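Local structure of Stk_08120 (Sulfolobus tokodaii str. 7, 2EJX) at residues 7-12 against 121-126; 32-37 against 113-118; 53-58 against 105-110. The protein probably acts as a fatty acid carrier, as a member of the thermoacidophile-specific DUF3211 family, whose fold is related to that of Bet v 1. One frame throughout, in Å; residues are numbered along the deposited sequence.

Contact 1 of 3, residues 7-12 against 121-126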
loop_
_atom_site.group_PDB
_atom_site.type_symbol
_atom_site.label_atom_id
_atom_site.label_comp_id
_atom_site.label_asym_id
_atom_site.label_seq_id
_atom_site.Cartn_x
_atom_site.Cartn_y
_atom_site.Cartn_z
ATOM N N VAL A 7 7.308 9.476 0.744
ATOM C CA VAL A 7 6.211 9.795 1.670
ATOM C C VAL A 7 6.204 8.608 2.618
ATOM O O VAL A 7 6.341 7.472 2.163
ATOM C CB VAL A 7 4.834 9.867 0.936
ATOM C CG1 VAL A 7 3.693 10.224 1.918
ATOM C CG2 VAL A 7 4.882 10.895 -0.185
ATOM N N GLU A 8 6.098 8.853 3.923
ATOM C CA GLU A 8 6.031 7.719 4.842
ATOM C C GLU A 8 5.118 7.930 6.028
ATOM O O GLU A 8 4.651 9.033 6.271
ATOM C CB GLU A 8 7.421 7.330 5.323
ATOM C CG GLU A 8 8.181 8.379 6.023
ATOM C CD GLU A 8 9.635 7.970 6.133
ATOM O OE1 GLU A 8 9.916 6.874 6.687
ATOM O OE2 GLU A 8 10.495 8.732 5.644
ATOM N N LYS A 9 4.909 6.858 6.784
ATOM C CA LYS A 9 3.962 6.872 7.880
ATOM C C LYS A 9 4.289 5.710 8.783
ATOM O O LYS A 9 4.439 4.595 8.315
ATOM C CB LYS A 9 2.512 6.722 7.328
ATOM C CG LYS A 9 1.416 6.824 8.447
ATOM C CD LYS A 9 1.152 8.311 8.755
ATOM C CE LYS A 9 0.275 8.491 9.992
ATOM N NZ LYS A 9 0.195 9.972 10.244
ATOM N N GLU A 10 4.349 5.967 10.094
ATOM C CA GLU A 10 4.494 4.939 11.086
ATOM C C GLU A 10 3.101 4.547 11.475
ATOM O O GLU A 10 2.236 5.424 11.587
ATOM C CB GLU A 10 5.211 5.515 12.321
ATOM C CG GLU A 10 5.315 4.536 13.448
ATOM C CD GLU A 10 6.169 5.050 14.582
ATOM O OE1 GLU A 10 5.603 5.647 15.504
ATOM O OE2 GLU A 10 7.405 4.866 14.527
ATOM N N ILE A 11 2.876 3.238 11.621
ATOM C CA ILE A 11 1.603 2.719 12.091
ATOM C C ILE A 11 1.851 1.863 13.308
ATOM O O ILE A 11 2.698 0.950 13.283
ATOM C CB ILE A 11 0.923 1.880 10.992
ATOM C CG1 ILE A 11 0.641 2.766 9.765
ATOM C CG2 ILE A 11 -0.406 1.172 11.535
ATOM C CD1 ILE A 11 -0.272 2.154 8.722
ATOM N N LYS A 12 1.055 2.119 14.350
ATOM C CA LYS A 12 1.047 1.352 15.578
ATOM C C LYS A 12 -0.145 0.393 15.569
ATOM O O LYS A 12 -1.260 0.790 15.208
ATOM C CB LYS A 12 0.943 2.309 16.769
ATOM C CG LYS A 12 2.165 3.240 16.905
ATOM C CD LYS A 12 3.174 2.548 17.859
ATOM C CE LYS A 12 4.509 3.253 17.946
ATOM N NZ LYS A 12 5.535 2.328 18.582
ATOM N N ARG A 121 -5.439 7.924 7.309
ATOM C CA ARG A 121 -6.635 7.135 7.565
ATOM C C ARG A 121 -6.266 5.685 7.957
ATOM O O ARG A 121 -6.818 5.126 8.889
ATOM C CB ARG A 121 -7.530 7.140 6.300
ATOM C CG ARG A 121 -8.857 6.385 6.468
ATOM C CD ARG A 121 -9.664 6.348 5.157
ATOM N NE ARG A 121 -8.819 5.947 4.024
ATOM C CZ ARG A 121 -8.411 4.699 3.761
ATOM N NH1 ARG A 121 -8.748 3.640 4.522
ATOM N NH2 ARG A 121 -7.589 4.519 2.727
ATOM N N LEU A 122 -5.322 5.081 7.252
ATOM C CA LEU A 122 -4.852 3.737 7.613
ATOM C C LEU A 122 -4.267 3.716 9.034
ATOM O O LEU A 122 -4.604 2.834 9.821
ATOM C CB LEU A 122 -3.820 3.247 6.574
ATOM C CG LEU A 122 -3.517 1.794 6.255
ATOM C CD1 LEU A 122 -4.742 1.028 5.745
ATOM C CD2 LEU A 122 -2.395 1.848 5.170
ATOM N N ALA A 123 -3.429 4.692 9.379
ATOM C CA ALA A 123 -2.825 4.725 10.712
ATOM C C ALA A 123 -3.882 4.836 11.813
ATOM O O ALA A 123 -3.777 4.181 12.839
ATOM C CB ALA A 123 -1.828 5.842 10.821
ATOM N N GLU A 124 -4.894 5.676 11.594
ATOM C CA GLU A 124 -5.943 5.963 12.580
ATOM C C GLU A 124 -6.933 4.836 12.752
ATOM O O GLU A 124 -7.544 4.741 13.817
ATOM C CB GLU A 124 -6.697 7.266 12.219
ATOM C CG GLU A 124 -5.873 8.547 12.406
ATOM C CD GLU A 124 -6.395 9.726 11.591
ATOM O OE1 GLU A 124 -7.490 9.620 10.964
ATOM O OE2 GLU A 124 -5.680 10.758 11.547
ATOM N N ASN A 125 -7.107 3.994 11.717
ATOM C CA ASN A 125 -8.101 2.925 11.703
ATOM C C ASN A 125 -7.532 1.500 11.540
ATOM O O ASN A 125 -8.258 0.554 11.273
ATOM C CB ASN A 125 -9.124 3.222 10.597
ATOM C CG ASN A 125 -9.892 4.526 10.876
ATOM O OD1 ASN A 125 -10.763 4.579 11.795
ATOM N ND2 ASN A 125 -9.542 5.585 10.142
ATOM N N ILE A 126 -6.230 1.345 11.733
ATOM C CA ILE A 126 -5.567 0.091 11.272
ATOM C C ILE A 126 -6.133 -1.150 11.921
ATOM O O ILE A 126 -6.404 -2.145 11.245
ATOM C CB ILE A 126 -4.000 0.149 11.484
ATOM C CG1 ILE A 126 -3.313 -1.078 10.914
ATOM C CG2 ILE A 126 -3.681 0.378 12.941
ATOM C CD1 ILE A 126 -3.466 -1.268 9.401
HETATM O O HOH W 1 -1.265 3.874 14.044
#
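Ile11 and Ala123 meet where strand 7-12 runs nearly parallel to helix 121-126, the two short axes 8° apart and 7.6 Å at their closest. Most of the contact is apolar. Ile11, buried, spreads its branches over one flank of the helix: CG1 lies 4.1 Å from CB of Ala123, CD1 reaches CG of Leu122, and CG2 comes to 3.7 Å from CG2 of Ile126. The chi1 of -61° sets CG1 beside its own backbone N and leaves CG2 anti to that N, which sends the two branches to different helix residues. A beta-branched side chain suits a strand that must fill several places at once, while Ala123, with only a methyl, lets the backbones come to 5.1 Å between the CA atoms of Ile11 and Ala123.

Lys9 adds the aliphatic part of its chain. Its CE presses on CB of Ala123 at 3.5 Å, tighter than usual for two carbons, and its ammonium group goes on to a salt bridge with Asp120, one turn back on the same helix.

Polar linkage is by water and not by direct bonds. Water 1 accepts from the N of Lys12 at 2.9 Å and donates to the O of Ala123 at 2.8 Å, so the water bridges the N-H of Lys12 to the helix carbonyl. Farther in, Phe24 of helix 17-24 packs on both Leu122 and Ile126.

A long C-terminal helix packed against an antiparallel sheet, with the N-terminal strand at its edge, is the hallmark of the Bet v 1-like, helix-grip fold.

Contact 2 of 3, residues 32-37 against 113-118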
loop_
_atom_site.group_PDB
_atom_site.type_symbol
_atom_site.label_atom_id
_atom_site.label_comp_id
_atom_site.label_asym_id
_atom_site.label_seq_id
_atom_site.Cartn_x
_atom_site.Cartn_y
_atom_site.Cartn_z
ATOM N N PRO A 32 -5.269 -0.422 -3.241
ATOM C CA PRO A 32 -6.447 0.431 -3.076
ATOM C C PRO A 32 -6.418 1.268 -1.788
ATOM O O PRO A 32 -6.929 2.392 -1.766
ATOM C CB PRO A 32 -7.601 -0.579 -3.046
ATOM C CG PRO A 32 -7.018 -1.791 -3.788
ATOM C CD PRO A 32 -5.648 -1.845 -3.314
ATOM N N GLN A 33 -5.780 0.753 -0.753
ATOM C CA GLN A 33 -5.688 1.492 0.533
ATOM C C GLN A 33 -4.805 2.725 0.477
ATOM O O GLN A 33 -5.076 3.689 1.210
ATOM C CB GLN A 33 -5.213 0.602 1.682
ATOM C CG GLN A 33 -6.217 -0.432 2.184
ATOM C CD GLN A 33 -7.369 0.150 3.001
ATOM O OE1 GLN A 33 -8.343 -0.563 3.351
ATOM N NE2 GLN A 33 -7.281 1.415 3.308
ATOM N N ILE A 34 -3.750 2.667 -0.360
ATOM C CA ILE A 34 -2.685 3.699 -0.342
ATOM C C ILE A 34 -2.637 4.588 -1.575
ATOM O O ILE A 34 -2.505 5.814 -1.470
ATOM C CB ILE A 34 -1.285 3.055 -0.043
ATOM C CG1 ILE A 34 -1.246 2.506 1.404
ATOM C CG2 ILE A 34 -0.136 4.098 -0.179
ATOM C CD1 ILE A 34 -0.188 1.478 1.604
ATOM N N PHE A 35 -2.791 3.987 -2.761
ATOM C CA PHE A 35 -2.657 4.745 -3.994
ATOM C C PHE A 35 -3.841 5.705 -4.173
ATOM O O PHE A 35 -4.915 5.430 -3.639
ATOM C CB PHE A 35 -2.470 3.809 -5.194
ATOM C CG PHE A 35 -1.031 3.434 -5.431
ATOM C CD1 PHE A 35 -0.260 2.897 -4.402
ATOM C CD2 PHE A 35 -0.431 3.676 -6.659
ATOM C CE1 PHE A 35 1.083 2.562 -4.594
ATOM C CE2 PHE A 35 0.932 3.358 -6.863
ATOM C CZ PHE A 35 1.674 2.785 -5.837
ATOM N N PRO A 36 -3.639 6.853 -4.875
ATOM C CA PRO A 36 -4.765 7.790 -5.046
ATOM C C PRO A 36 -5.899 7.271 -5.925
ATOM O O PRO A 36 -5.677 6.987 -7.103
ATOM C CB PRO A 36 -4.139 9.033 -5.708
ATOM C CG PRO A 36 -2.671 8.809 -5.737
ATOM C CD PRO A 36 -2.383 7.353 -5.498
ATOM N N GLY A 37 -7.096 7.172 -5.356
ATOM C CA GLY A 37 -8.334 7.014 -6.145
ATOM C C GLY A 37 -8.370 5.766 -7.018
ATOM O O GLY A 37 -8.829 5.823 -8.156
ATOM N N PRO A 113 -0.849 14.732 -1.407
ATOM C CA PRO A 113 -1.894 14.822 -0.380
ATOM C C PRO A 113 -2.891 13.650 -0.377
ATOM O O PRO A 113 -3.487 13.395 0.657
ATOM C CB PRO A 113 -2.635 16.110 -0.714
ATOM C CG PRO A 113 -2.279 16.418 -2.111
ATOM C CD PRO A 113 -0.944 15.857 -2.368
ATOM N N TYR A 114 -3.086 12.991 -1.514
ATOM C CA TYR A 114 -3.987 11.821 -1.613
ATOM C C TYR A 114 -3.356 10.625 -0.909
ATOM O O TYR A 114 -3.978 9.949 -0.082
ATOM C CB TYR A 114 -4.246 11.497 -3.095
ATOM C CG TYR A 114 -4.968 12.622 -3.765
ATOM C CD1 TYR A 114 -6.354 12.722 -3.671
ATOM C CD2 TYR A 114 -4.261 13.627 -4.439
ATOM C CE1 TYR A 114 -7.030 13.773 -4.267
ATOM C CE2 TYR A 114 -4.912 14.688 -5.024
ATOM C CZ TYR A 114 -6.307 14.750 -4.953
ATOM O OH TYR A 114 -6.962 15.820 -5.519
ATOM N N VAL A 115 -2.078 10.416 -1.161
ATOM C CA VAL A 115 -1.352 9.344 -0.480
ATOM C C VAL A 115 -1.240 9.600 1.016
ATOM O O VAL A 115 -1.450 8.682 1.805
ATOM C CB VAL A 115 0.057 9.136 -1.080
ATOM C CG1 VAL A 115 0.897 8.194 -0.215
ATOM C CG2 VAL A 115 -0.093 8.537 -2.489
ATOM N N SER A 116 -0.891 10.829 1.410
ATOM C CA SER A 116 -0.802 11.142 2.850
ATOM C C SER A 116 -2.159 11.025 3.538
ATOM O O SER A 116 -2.236 10.549 4.668
ATOM C CB SER A 116 -0.155 12.504 3.135
ATOM O OG SER A 116 -0.929 13.504 2.516
ATOM N N SER A 117 -3.237 11.423 2.876
ATOM C CA SER A 117 -4.563 11.255 3.496
ATOM C C SER A 117 -4.874 9.750 3.716
ATOM O O SER A 117 -5.481 9.326 4.733
ATOM C CB SER A 117 -5.635 11.933 2.624
ATOM O OG SER A 117 -6.929 11.551 3.089
ATOM N N ASN A 118 -4.552 8.954 2.723
ATOM C CA ASN A 118 -4.698 7.500 2.829
ATOM C C ASN A 118 -3.871 6.920 3.950
ATOM O O ASN A 118 -4.354 6.120 4.740
ATOM C CB ASN A 118 -4.291 6.835 1.510
ATOM C CG ASN A 118 -5.415 6.835 0.480
ATOM O OD1 ASN A 118 -6.619 6.835 0.824
ATOM N ND2 ASN A 118 -5.035 6.839 -0.795
HETATM O O HOH W 2 -7.614 8.157 -2.642
#
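The ND2 of Asn118 donates to the O of Ile34 at 2.8 Å, joining the long C-terminal helix of this Bet v 1-like fold to the end of the short helix 27-34. The N-H...O angle is 147°, and the donor stands above the carbonyl plane, 70° out of it. The same ND2 has the O of Phe35 at 3.2 Å and makes a weak bond to water 2, which also accepts from the N of Gly37. Asn118 chi1, -83°, keeps CG beside its own backbone N, and its carboxamide lies over the last helical carbonyls, with CG 3.2 Å from the O of Gln33. An asparagine suits this place because its NH2 can donate to the carbonyl of Ile34 while OD1 accepts from Arg121, one helical turn on.

Where the chain leaves the helix at Phe35, the packing turns apolar. Val115 sets CG2 against CD of Pro36, and its CG1 touches CG2 of Ile34; the compact, branched side chain fits between the helix end and the loop. Phe35 turns to the other side, where its ring meets Tyr77 of strand 72-79 edge-to-face. Proline suits position 36, having no N-H to satisfy in this buried bend, while its O takes a hydrogen bond from the hydroxyl of Tyr60. Gly37 follows with a positive phi, which glycine adopts readily. The Pro36 and Tyr114 side chains cross at about a right angle, and CB of Pro36 rests 3.6 Å from CB of Tyr114.

Contact 3 of 3, residues 53-58 against 105-110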
loop_
_atom_site.group_PDB
_atom_site.type_symbol
_atom_site.label_atom_id
_atom_site.label_comp_id
_atom_site.label_asym_id
_atom_site.label_seq_id
_atom_site.Cartn_x
_atom_site.Cartn_y
_atom_site.Cartn_z
ATOM N N GLY A 53 -6.374 4.055 -11.431
ATOM C CA GLY A 53 -6.932 5.046 -10.554
ATOM C C GLY A 53 -6.981 6.412 -11.239
ATOM O O GLY A 53 -6.529 6.574 -12.375
ATOM N N LYS A 54 -7.491 7.384 -10.496
ATOM C CA LYS A 54 -7.511 8.790 -10.923
ATOM C C LYS A 54 -7.392 9.736 -9.721
ATOM O O LYS A 54 -7.937 9.470 -8.640
ATOM C CB LYS A 54 -8.777 9.068 -11.714
ATOM C CG LYS A 54 -8.932 10.507 -12.234
ATOM C CD LYS A 54 -10.151 10.649 -13.085
ATOM C CE LYS A 54 -10.077 11.945 -13.890
ATOM N NZ LYS A 54 -11.215 12.001 -14.853
ATOM N N PHE A 55 -6.666 10.842 -9.905
ATOM C CA PHE A 55 -6.693 11.945 -8.945
ATOM C C PHE A 55 -6.574 13.231 -9.761
ATOM O O PHE A 55 -5.879 13.257 -10.791
ATOM C CB PHE A 55 -5.599 11.851 -7.889
ATOM C CG PHE A 55 -4.219 11.878 -8.448
ATOM C CD1 PHE A 55 -3.495 13.058 -8.488
ATOM C CD2 PHE A 55 -3.647 10.725 -8.974
ATOM C CE1 PHE A 55 -2.221 13.090 -9.042
ATOM C CE2 PHE A 55 -2.359 10.747 -9.525
ATOM C CZ PHE A 55 -1.656 11.930 -9.569
ATOM N N LEU A 56 -7.278 14.263 -9.318
ATOM C CA LEU A 56 -7.464 15.466 -10.125
ATOM C C LEU A 56 -7.917 15.042 -11.536
ATOM O O LEU A 56 -8.767 14.153 -11.656
ATOM C CB LEU A 56 -6.172 16.300 -10.156
ATOM C CG LEU A 56 -5.642 16.792 -8.785
ATOM C CD1 LEU A 56 -4.244 17.322 -8.977
ATOM C CD2 LEU A 56 -6.519 17.845 -8.170
ATOM N N ALA A 57 -7.350 15.641 -12.587
ATOM C CA ALA A 57 -7.705 15.263 -13.960
ATOM C C ALA A 57 -6.942 14.059 -14.512
ATOM O O ALA A 57 -7.128 13.684 -15.677
ATOM C CB ALA A 57 -7.570 16.465 -14.913
ATOM N N PHE A 58 -6.138 13.410 -13.670
ATOM C CA PHE A 58 -5.185 12.435 -14.148
ATOM C C PHE A 58 -5.508 10.983 -13.846
ATOM O O PHE A 58 -5.280 10.537 -12.744
ATOM C CB PHE A 58 -3.819 12.779 -13.579
ATOM C CG PHE A 58 -3.480 14.224 -13.769
ATOM C CD1 PHE A 58 -3.264 14.713 -15.048
ATOM C CD2 PHE A 58 -3.428 15.089 -12.690
ATOM C CE1 PHE A 58 -2.983 16.078 -15.244
ATOM C CE2 PHE A 58 -3.149 16.464 -12.873
ATOM C CZ PHE A 58 -2.932 16.934 -14.149
ATOM N N LYS A 105 8.827 13.357 -10.131
ATOM C CA LYS A 105 8.672 14.450 -9.171
ATOM C C LYS A 105 7.322 15.160 -9.314
ATOM O O LYS A 105 6.707 15.529 -8.317
ATOM C CB LYS A 105 9.798 15.478 -9.361
ATOM C CG LYS A 105 9.867 16.488 -8.244
ATOM C CD LYS A 105 10.906 17.565 -8.538
ATOM C CE LYS A 105 10.736 18.706 -7.560
ATOM N NZ LYS A 105 11.984 19.565 -7.458
ATOM N N LEU A 106 6.894 15.378 -10.558
ATOM C CA LEU A 106 5.645 16.079 -10.839
ATOM C C LEU A 106 4.500 15.261 -10.250
ATOM O O LEU A 106 3.695 15.773 -9.490
ATOM C CB LEU A 106 5.427 16.257 -12.346
ATOM C CG LEU A 106 4.193 17.081 -12.760
ATOM C CD1 LEU A 106 4.467 18.528 -12.529
ATOM C CD2 LEU A 106 3.852 16.877 -14.235
ATOM N N THR A 107 4.470 13.978 -10.605
ATOM C CA THR A 107 3.414 13.072 -10.149
ATOM C C THR A 107 3.415 12.949 -8.636
ATOM O O THR A 107 2.344 12.928 -8.013
ATOM C CB THR A 107 3.598 11.656 -10.716
ATOM O OG1 THR A 107 3.477 11.677 -12.143
ATOM C CG2 THR A 107 2.498 10.742 -10.164
ATOM N N ALA A 108 4.600 12.814 -8.052
ATOM C CA ALA A 108 4.701 12.780 -6.573
ATOM C C ALA A 108 4.085 14.044 -5.923
ATOM O O ALA A 108 3.283 13.954 -4.962
ATOM C CB ALA A 108 6.125 12.576 -6.155
ATOM N N PHE A 109 4.406 15.223 -6.465
ATOM C CA PHE A 109 3.851 16.484 -5.953
ATOM C C PHE A 109 2.325 16.506 -5.952
ATOM O O PHE A 109 1.688 16.928 -4.973
ATOM C CB PHE A 109 4.380 17.684 -6.780
ATOM C CG PHE A 109 3.787 19.026 -6.395
ATOM C CD1 PHE A 109 4.301 19.744 -5.302
ATOM C CD2 PHE A 109 2.763 19.601 -7.139
ATOM C CE1 PHE A 109 3.784 20.976 -4.944
ATOM C CE2 PHE A 109 2.227 20.864 -6.779
ATOM C CZ PHE A 109 2.743 21.545 -5.677
ATOM N N LEU A 110 1.750 16.085 -7.064
ATOM C CA LEU A 110 0.306 16.126 -7.203
ATOM C C LEU A 110 -0.356 15.012 -6.390
ATOM O O LEU A 110 -1.416 15.234 -5.791
ATOM C CB LEU A 110 -0.054 16.027 -8.666
ATOM C CG LEU A 110 0.339 17.258 -9.542
ATOM C CD1 LEU A 110 -0.070 17.000 -10.938
ATOM C CD2 LEU A 110 -0.346 18.500 -9.074
#
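Leu110 faces the hairpin turn of residues 55-58, and its side chain meets a different partner with almost every carbon. Its CB lies 3.7 Å from CE1 of Phe55, at the edge of that ring and in its plane. From there chi1 of -68° puts CG beside the backbone N, and the chain forks. CD1 goes to CE2 of Phe58 at 3.7 Å, approaching the ring obliquely, while CD2 reaches CD1 of Leu56 at 4.1 Å. Each of the three hairpin side chains crosses that of Leu110 at about a right angle. A leucine suits the place because its forked end can serve two neighbours while CB serves a third.

The hairpin presents these partners through a type II' turn from Phe55 to Phe58, closed by backbone bonds in both directions between its end residues. Leu56 takes the positive phi that such a turn requires at its second position, and its CB still points toward the helix. Phe55, the buried one of the three, also packs on Pro36, and its CZ comes 4.4 Å from CG2 of Thr107. Thr107 divides its roles: the methyl lies at the ring's edge, near its plane, and OG1 is hydrogen-bonded to the O of Arg81 in the loop between strands 72-79 and 82-92.

With no hydrogen bond across it, the contact relies on the fit of hydrophobic surfaces and dispersion forces, and its hold on the helix start is therefore probably less directional than that of a polar bond.

From the N terminus the chain first lays down edge strand 7-12, whose partner comes 109 residues later at 121-126; contact 1 thus closes the largest loop. Within it, contact 2 joins the end of helix 27-34 to 113-118, and within that again contact 3 joins the turn after strand 48-55 to 105-110. The three nest without crossing, and their second segments follow in reverse order along helix 105-137. That one helix is thereby tied to the edge strand, the end of helix 27-34 and the hairpin. Contact 2 touches both others, contact 1 through Val7 against Val115 and contact 3 through Tyr114 against Leu56, whereas contacts 1 and 3 stay about 6 Å apart at their nearest atoms.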